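Local coordinates for hypothetical protein PH1505 (Pyrococcus horikoshii, PDB 2CYJ), which is of unknown function and belongs to the DUF498/DUF598 (Mth938-like) family of uncharacterised proteins, at residues Glu59-Leu64 with Arg109-Ile114. Residues are numbered along the deposited sequence; the frame is centred on the assembly and turned at random.
Sequences EDFDVL and RILAII
Asp62 and Arg109 lock together where two neighbouring parallel strands, 63-68 and 110-115, enter the central mixed sheet, and with Asp60 they form a salt-bridge network. Arg109 grips the Asp62 carboxylate side-on in a salt bridge: NH2 gives a straight bond to Asp62 OD1 (2.9 Å) on its syn side, while NE reaches Asp62 OD2 from above the carboxylate plane. The backbone N of Arg109 also donates to Asp62 OD2, at 2.9 Å, from that same face; the short aspartate keeps its carboxylate close enough to the backbone to take both. A bend at chi3 (-63°) directs NE back toward Asp62. Arginine's several N-H groups let it hold a second acid: Asp60 OD2 forms a salt bridge to Arg109 NH1, its carboxylate plane turned almost perpendicular to the guanidinium. The two carboxylates probably more than balance the arginine's charge, and Lys87, in a long, weak ion pair with Asp60, may temper the excess.

Further in, Arg109 O accepts from both Asp62 N and Val63 N, and Leu111 N donates to Val63 O at 2.9 Å, setting the parallel register Val63-Ile110 and Leu64-Leu111. Branched Val63 and Ile110, suited to extended backbone, lie side by side on one face, where Ile110 meets Leu101 and Leu104 of helix 94-104. On the opposite face Leu64 and Leu111 run alongside each other. Phe61 broadens this apolar layer with a flat ring that a methyl can cover. Leu111 CD2 sits over one ring face, 3.9 Å from the Phe61 centroid and offset toward the rim, closest to CE2.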
# COMPACT_ATOMS: atom_id res chain seq x y z
N GLU A 59 5.45 -3.48 11.95
CA GLU A 59 4.65 -2.97 13.05
C GLU A 59 3.34 -3.74 13.05
O GLU A 59 2.87 -4.19 12.00
CB GLU A 59 4.34 -1.48 12.87
CG GLU A 59 5.56 -0.59 12.81
CD GLU A 59 5.20 0.87 12.58
OE1 GLU A 59 6.14 1.68 12.39
OE2 GLU A 59 4.00 1.21 12.59
N ASP A 60 2.76 -3.91 14.23
CA ASP A 60 1.49 -4.61 14.37
C ASP A 60 0.42 -3.75 13.69
O ASP A 60 0.48 -2.51 13.73
CB ASP A 60 1.17 -4.78 15.86
CG ASP A 60 0.05 -5.77 16.11
OD1 ASP A 60 0.00 -6.81 15.42
OD2 ASP A 60 -0.78 -5.52 17.01
N PHE A 61 -0.55 -4.39 13.05
CA PHE A 61 -1.61 -3.65 12.38
C PHE A 61 -2.91 -4.44 12.37
O PHE A 61 -2.91 -5.67 12.54
CB PHE A 61 -1.19 -3.28 10.94
CG PHE A 61 -0.91 -4.47 10.05
CD1 PHE A 61 -1.87 -4.95 9.17
CD2 PHE A 61 0.33 -5.11 10.11
CE1 PHE A 61 -1.61 -6.06 8.35
CE2 PHE A 61 0.60 -6.21 9.30
CZ PHE A 61 -0.38 -6.69 8.42
N ASP A 62 -4.01 -3.72 12.19
CA ASP A 62 -5.36 -4.29 12.15
C ASP A 62 -5.86 -4.38 10.73
O ASP A 62 -6.61 -5.29 10.36
CB ASP A 62 -6.33 -3.39 12.93
CG ASP A 62 -5.92 -3.17 14.37
OD1 ASP A 62 -5.72 -4.18 15.08
OD2 ASP A 62 -5.80 -2.00 14.79
N VAL A 63 -5.43 -3.41 9.92
CA VAL A 63 -5.89 -3.28 8.56
C VAL A 63 -4.76 -3.16 7.56
O VAL A 63 -3.82 -2.41 7.80
CB VAL A 63 -6.73 -1.98 8.42
CG1 VAL A 63 -7.20 -1.80 6.98
CG2 VAL A 63 -7.91 -2.00 9.38
N LEU A 64 -4.85 -3.92 6.47
CA LEU A 64 -3.90 -3.78 5.36
C LEU A 64 -4.72 -3.11 4.27
O LEU A 64 -5.74 -3.65 3.81
CB LEU A 64 -3.38 -5.13 4.82
CG LEU A 64 -2.60 -4.96 3.50
CD1 LEU A 64 -1.30 -4.18 3.73
CD2 LEU A 64 -2.31 -6.32 2.89
N ARG A 109 -5.10 0.50 13.50
CA ARG A 109 -3.71 0.56 13.07
C ARG A 109 -3.70 0.08 11.63
O ARG A 109 -4.05 -1.06 11.32
CB ARG A 109 -2.86 -0.34 13.96
CG ARG A 109 -2.86 0.12 15.40
CD ARG A 109 -2.25 -0.91 16.31
NE ARG A 109 -3.05 -2.13 16.30
CZ ARG A 109 -2.74 -3.23 16.98
NH1 ARG A 109 -1.65 -3.26 17.73
NH2 ARG A 109 -3.54 -4.29 16.92
N ILE A 110 -3.30 0.98 10.74
CA ILE A 110 -3.31 0.67 9.32
C ILE A 110 -1.96 0.64 8.63
O ILE A 110 -1.16 1.57 8.76
CB ILE A 110 -4.19 1.71 8.58
CG1 ILE A 110 -5.54 1.85 9.29
CG2 ILE A 110 -4.41 1.27 7.16
CD1 ILE A 110 -6.32 3.08 8.86
N LEU A 111 -1.73 -0.45 7.90
CA LEU A 111 -0.53 -0.63 7.08
C LEU A 111 -1.04 -0.39 5.65
O LEU A 111 -1.96 -1.08 5.20
CB LEU A 111 0.02 -2.05 7.20
CG LEU A 111 1.15 -2.40 6.22
CD1 LEU A 111 2.38 -1.50 6.43
CD2 LEU A 111 1.52 -3.87 6.42
N ALA A 112 -0.46 0.57 4.94
CA ALA A 112 -0.92 0.85 3.58
C ALA A 112 0.18 0.68 2.54
O ALA A 112 1.30 1.11 2.76
CB ALA A 112 -1.47 2.28 3.50
N ILE A 113 -0.15 0.03 1.43
CA ILE A 113 0.80 -0.14 0.32
C ILE A 113 0.14 0.61 -0.82
O ILE A 113 -0.99 0.29 -1.22
CB ILE A 113 1.00 -1.61 -0.04
CG1 ILE A 113 1.55 -2.37 1.17
CG2 ILE A 113 1.95 -1.73 -1.23
CD1 ILE A 113 1.55 -3.88 1.01
N ILE A 114 0.83 1.63 -1.31
CA ILE A 114 0.28 2.50 -2.33
C ILE A 114 0.99 2.44 -3.68
O ILE A 114 2.17 2.80 -3.79
CB ILE A 114 0.32 3.97 -1.84
CG1 ILE A 114 -0.32 4.08 -0.44
CG2 ILE A 114 -0.33 4.89 -2.86
CD1 ILE A 114 -1.82 3.75 -0.38